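PDB 1A8Q: Non-heme chloroperoxidase CPO-A1 from Streptomyces aureofaciens, which may be a heme-free chlorinating enzyme of 7-chlorotetracycline biosynthesis and is able to brominate as well. Local coordinates for residues L117-N131 with V217-T231. Numbering follows the deposited sequence.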
# COMPACT_ATOMS: atom_id res chain seq x y z
N LEU A 117 -6.29 -1.01 -5.96
CA LEU A 117 -5.13 -1.79 -5.49
C LEU A 117 -3.99 -1.42 -6.40
O LEU A 117 -3.94 -1.80 -7.57
CB LEU A 117 -5.44 -3.29 -5.61
CG LEU A 117 -6.42 -3.87 -4.59
CD1 LEU A 117 -6.59 -5.36 -4.96
CD2 LEU A 117 -5.96 -3.83 -3.15
N LEU A 118 -3.03 -0.62 -5.90
CA LEU A 118 -1.89 -0.22 -6.73
C LEU A 118 -0.67 -1.03 -6.36
O LEU A 118 -0.21 -0.97 -5.19
CB LEU A 118 -1.60 1.29 -6.39
CG LEU A 118 -0.34 1.86 -7.05
CD1 LEU A 118 -0.42 1.92 -8.57
CD2 LEU A 118 -0.08 3.30 -6.56
N SER A 119 -0.15 -1.81 -7.30
CA SER A 119 1.07 -2.62 -7.11
C SER A 119 0.97 -3.38 -5.81
O SER A 119 1.93 -3.36 -5.01
CB SER A 119 2.29 -1.69 -7.09
OG SER A 119 2.25 -0.78 -8.23
N ALA A 120 -0.15 -4.07 -5.59
CA ALA A 120 -0.47 -4.64 -4.31
C ALA A 120 -0.17 -6.14 -4.20
O ALA A 120 -0.22 -6.84 -5.21
CB ALA A 120 -1.95 -4.39 -4.02
N ILE A 121 0.03 -6.58 -2.98
CA ILE A 121 0.38 -7.97 -2.73
C ILE A 121 -0.68 -9.04 -2.96
O ILE A 121 -0.22 -10.18 -3.16
CB ILE A 121 0.96 -8.13 -1.31
CG1 ILE A 121 -0.08 -7.83 -0.22
CG2 ILE A 121 2.23 -7.27 -1.16
CD1 ILE A 121 0.44 -8.12 1.20
N PRO A 122 -1.97 -8.81 -2.88
CA PRO A 122 -2.93 -9.94 -3.06
C PRO A 122 -2.76 -10.51 -4.43
O PRO A 122 -2.39 -9.86 -5.41
CB PRO A 122 -4.31 -9.32 -2.83
CG PRO A 122 -4.01 -8.10 -1.98
CD PRO A 122 -2.70 -7.60 -2.55
N PRO A 123 -3.03 -11.84 -4.58
CA PRO A 123 -3.53 -12.66 -3.53
C PRO A 123 -2.51 -13.22 -2.54
O PRO A 123 -2.85 -13.30 -1.37
CB PRO A 123 -4.16 -13.88 -4.28
CG PRO A 123 -4.16 -13.49 -5.70
CD PRO A 123 -3.08 -12.48 -5.94
N VAL A 124 -1.37 -13.64 -3.01
CA VAL A 124 -0.34 -14.19 -2.13
C VAL A 124 1.00 -14.06 -2.83
O VAL A 124 1.11 -14.31 -4.02
CB VAL A 124 -0.63 -15.62 -1.63
CG1 VAL A 124 -0.76 -16.59 -2.78
CG2 VAL A 124 0.46 -16.05 -0.65
N MET A 125 2.06 -13.63 -2.10
CA MET A 125 3.34 -13.46 -2.73
C MET A 125 4.26 -14.68 -2.81
O MET A 125 4.96 -14.81 -3.82
CB MET A 125 4.15 -12.41 -1.87
CG MET A 125 3.38 -11.08 -2.00
SD MET A 125 4.24 -10.07 -3.21
CE MET A 125 5.66 -9.60 -2.20
N ILE A 126 4.24 -15.50 -1.77
CA ILE A 126 5.23 -16.59 -1.70
C ILE A 126 5.13 -17.61 -2.83
O ILE A 126 4.04 -18.06 -3.19
CB ILE A 126 5.16 -17.26 -0.32
CG1 ILE A 126 6.29 -18.27 -0.11
CG2 ILE A 126 3.84 -17.98 -0.03
CD1 ILE A 126 7.67 -17.68 -0.12
N LYS A 127 6.29 -17.90 -3.40
CA LYS A 127 6.34 -18.94 -4.43
C LYS A 127 6.06 -20.31 -3.81
O LYS A 127 6.48 -20.65 -2.71
CB LYS A 127 7.75 -18.98 -5.02
CG LYS A 127 8.00 -19.93 -6.18
CD LYS A 127 9.46 -19.85 -6.62
CE LYS A 127 9.76 -20.87 -7.72
NZ LYS A 127 10.86 -20.32 -8.58
N SER A 128 5.33 -21.10 -4.61
CA SER A 128 5.10 -22.50 -4.17
C SER A 128 4.78 -23.28 -5.44
O SER A 128 4.68 -22.70 -6.52
CB SER A 128 3.94 -22.54 -3.19
OG SER A 128 2.68 -22.25 -3.78
N ASP A 129 4.48 -24.59 -5.30
CA ASP A 129 4.06 -25.32 -6.52
C ASP A 129 2.76 -24.83 -7.08
O ASP A 129 2.47 -24.95 -8.29
CB ASP A 129 3.99 -26.82 -6.16
CG ASP A 129 5.32 -27.46 -5.90
OD1 ASP A 129 6.36 -26.89 -6.31
OD2 ASP A 129 5.43 -28.52 -5.26
N LYS A 130 1.86 -24.28 -6.25
CA LYS A 130 0.59 -23.72 -6.66
C LYS A 130 0.76 -22.30 -7.20
O LYS A 130 -0.10 -21.85 -7.98
CB LYS A 130 -0.30 -23.68 -5.41
CG LYS A 130 -1.72 -23.18 -5.45
CD LYS A 130 -2.28 -23.15 -4.03
CE LYS A 130 -3.61 -22.45 -3.98
NZ LYS A 130 -4.07 -22.29 -2.56
N ASN A 131 1.85 -21.60 -6.88
CA ASN A 131 2.09 -20.21 -7.32
C ASN A 131 3.52 -20.09 -7.81
O ASN A 131 4.44 -19.51 -7.17
CB ASN A 131 1.88 -19.26 -6.14
CG ASN A 131 2.02 -17.77 -6.40
OD1 ASN A 131 1.73 -17.30 -7.49
ND2 ASN A 131 2.46 -16.94 -5.43
N VAL A 217 -7.46 -2.36 -10.32
CA VAL A 217 -6.15 -2.93 -9.99
C VAL A 217 -5.16 -2.33 -10.96
O VAL A 217 -5.34 -2.40 -12.19
CB VAL A 217 -6.18 -4.48 -10.13
CG1 VAL A 217 -4.78 -5.01 -9.80
CG2 VAL A 217 -7.22 -5.06 -9.18
N VAL A 218 -4.14 -1.58 -10.48
CA VAL A 218 -3.12 -0.99 -11.34
C VAL A 218 -1.77 -1.63 -11.01
O VAL A 218 -1.55 -1.79 -9.81
CB VAL A 218 -3.00 0.54 -11.07
CG1 VAL A 218 -1.86 1.17 -11.87
CG2 VAL A 218 -4.33 1.21 -11.46
N HIS A 219 -0.93 -1.99 -11.98
CA HIS A 219 0.33 -2.61 -11.59
C HIS A 219 1.32 -2.38 -12.71
O HIS A 219 0.93 -2.46 -13.89
CB HIS A 219 0.10 -4.12 -11.40
CG HIS A 219 0.96 -4.79 -10.37
ND1 HIS A 219 0.46 -5.26 -9.23
CD2 HIS A 219 2.30 -5.02 -10.37
CE1 HIS A 219 1.43 -5.79 -8.47
NE2 HIS A 219 2.55 -5.65 -9.15
N GLY A 220 2.57 -2.10 -12.35
CA GLY A 220 3.58 -1.90 -13.40
C GLY A 220 4.10 -3.27 -13.82
O GLY A 220 4.30 -4.13 -12.95
N ASP A 221 4.55 -3.40 -15.06
CA ASP A 221 5.15 -4.68 -15.44
C ASP A 221 6.65 -4.69 -15.33
O ASP A 221 7.28 -5.66 -15.73
CB ASP A 221 4.69 -5.07 -16.86
CG ASP A 221 5.29 -4.23 -17.94
OD1 ASP A 221 6.21 -3.41 -17.74
OD2 ASP A 221 4.82 -4.43 -19.10
N ASP A 222 7.26 -3.65 -14.71
CA ASP A 222 8.65 -3.74 -14.32
C ASP A 222 8.77 -3.60 -12.79
O ASP A 222 9.70 -2.95 -12.26
CB ASP A 222 9.52 -2.69 -15.02
CG ASP A 222 11.00 -2.95 -14.82
OD1 ASP A 222 11.42 -4.12 -14.73
OD2 ASP A 222 11.77 -1.97 -14.67
N ASP A 223 7.78 -4.15 -12.10
CA ASP A 223 7.78 -4.10 -10.62
C ASP A 223 8.73 -5.18 -10.12
O ASP A 223 8.49 -6.39 -10.19
CB ASP A 223 6.35 -4.23 -10.13
CG ASP A 223 6.20 -3.92 -8.66
OD1 ASP A 223 7.15 -4.27 -7.91
OD2 ASP A 223 5.15 -3.38 -8.28
N GLN A 224 9.83 -4.69 -9.53
CA GLN A 224 10.89 -5.61 -9.05
C GLN A 224 10.68 -5.98 -7.61
O GLN A 224 11.56 -6.64 -6.99
CB GLN A 224 12.23 -4.88 -9.25
CG GLN A 224 12.61 -4.59 -10.68
CD GLN A 224 13.89 -3.81 -10.88
OE1 GLN A 224 14.77 -3.84 -10.01
NE2 GLN A 224 14.04 -3.13 -12.01
N VAL A 225 9.58 -5.61 -6.99
CA VAL A 225 9.29 -5.89 -5.58
C VAL A 225 8.09 -6.84 -5.47
O VAL A 225 8.13 -7.84 -4.73
CB VAL A 225 9.00 -4.59 -4.80
CG1 VAL A 225 8.71 -4.83 -3.32
CG2 VAL A 225 10.19 -3.61 -4.90
N VAL A 226 7.01 -6.52 -6.19
CA VAL A 226 5.76 -7.28 -6.15
C VAL A 226 5.47 -7.72 -7.58
O VAL A 226 5.06 -6.92 -8.40
CB VAL A 226 4.63 -6.43 -5.56
CG1 VAL A 226 3.29 -7.17 -5.55
CG2 VAL A 226 4.97 -6.02 -4.10
N PRO A 227 5.72 -8.98 -7.91
CA PRO A 227 5.67 -9.41 -9.31
C PRO A 227 4.27 -9.40 -9.87
O PRO A 227 3.38 -10.00 -9.30
CB PRO A 227 6.27 -10.82 -9.29
CG PRO A 227 6.06 -11.27 -7.88
CD PRO A 227 6.30 -10.03 -7.04
N ILE A 228 4.13 -8.71 -11.02
CA ILE A 228 2.79 -8.57 -11.58
C ILE A 228 2.10 -9.88 -11.84
O ILE A 228 0.91 -9.96 -11.54
CB ILE A 228 2.83 -7.69 -12.85
CG1 ILE A 228 1.43 -7.36 -13.32
CG2 ILE A 228 3.67 -8.30 -13.96
CD1 ILE A 228 1.41 -6.32 -14.43
N ASP A 229 2.79 -10.85 -12.41
CA ASP A 229 2.05 -12.10 -12.75
C ASP A 229 1.49 -12.87 -11.58
O ASP A 229 0.51 -13.65 -11.70
CB ASP A 229 3.01 -12.99 -13.55
CG ASP A 229 3.30 -12.37 -14.91
OD1 ASP A 229 2.47 -11.64 -15.48
OD2 ASP A 229 4.42 -12.62 -15.39
N ALA A 230 2.11 -12.80 -10.41
CA ALA A 230 1.63 -13.52 -9.25
C ALA A 230 0.56 -12.75 -8.50
O ALA A 230 -0.12 -13.30 -7.65
CB ALA A 230 2.78 -13.81 -8.28
N THR A 231 0.53 -11.41 -8.66
CA THR A 231 -0.35 -10.61 -7.80
C THR A 231 -1.39 -9.87 -8.62
O THR A 231 -2.47 -10.39 -8.86
CB THR A 231 0.54 -9.60 -7.00
OG1 THR A 231 1.28 -8.82 -7.94
CG2 THR A 231 1.50 -10.43 -6.14
O HOH W 1 -2.00 -4.61 -7.81
O HOH W 2 4.04 -1.69 -9.94
O HOH W 3 -0.64 -15.29 -5.91
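S119 and H219 meet where two parallel strands, 112-118 and 215-220, run out into their loops. The CA of S119 sits over one face of the imidazole in a CH-pi contact, 3.6 Å from the ring centroid. H219 NE2 donates to V226 O, on the loop that follows its strand, with the acceptor close to the ring plane, while ND1 shares a water with A120 N, so the ring is held at both nitrogens. Just before this point the strands are joined by V218 N to L117 O and by S119 N to V218 O (2.9 Å), the latter nearly straight at 175°. L118 CD1 packs on V218 CG1 at 3.7 Å; L117 and V217 meet on the other face of the sheet.

With its OG turned beside the backbone N (chi1 -50°), S119 reaches a water that also binds G220 N and D223 OD2. At D223 OD1 the bond from V225 N makes an Asx turn, and the one from V226 N extends it to an Asx motif, which together hold the carboxylate; OD2 accepts from H252 ND1 as well as from this water. Farther along, V226 CG1 touches A120 O at 3.5 Å and M125 SD at 3.8 Å, the methionine being bent at chi2 and chi3 to cross the valine at about a right angle. T231 CG2 rests against I121 O (3.4 Å), while its OG1 bonds back to P227 O.

Packing thins toward the far end. Here a water bridges V124 O and A230 O, N131 OD1 comes to 3.7 Å from A230 CB, and the exposed K127, D129 and K130, around the turn S128-N131, make no contact with residues 217-231. The buried end is characteristic of the alpha/beta hydrolase fold: D223, the acid of the triad with S94 and H252, rides on the loop after strand 215-220, and the neighbouring loop after strand 112-118 reaches it through S119 and a shared water.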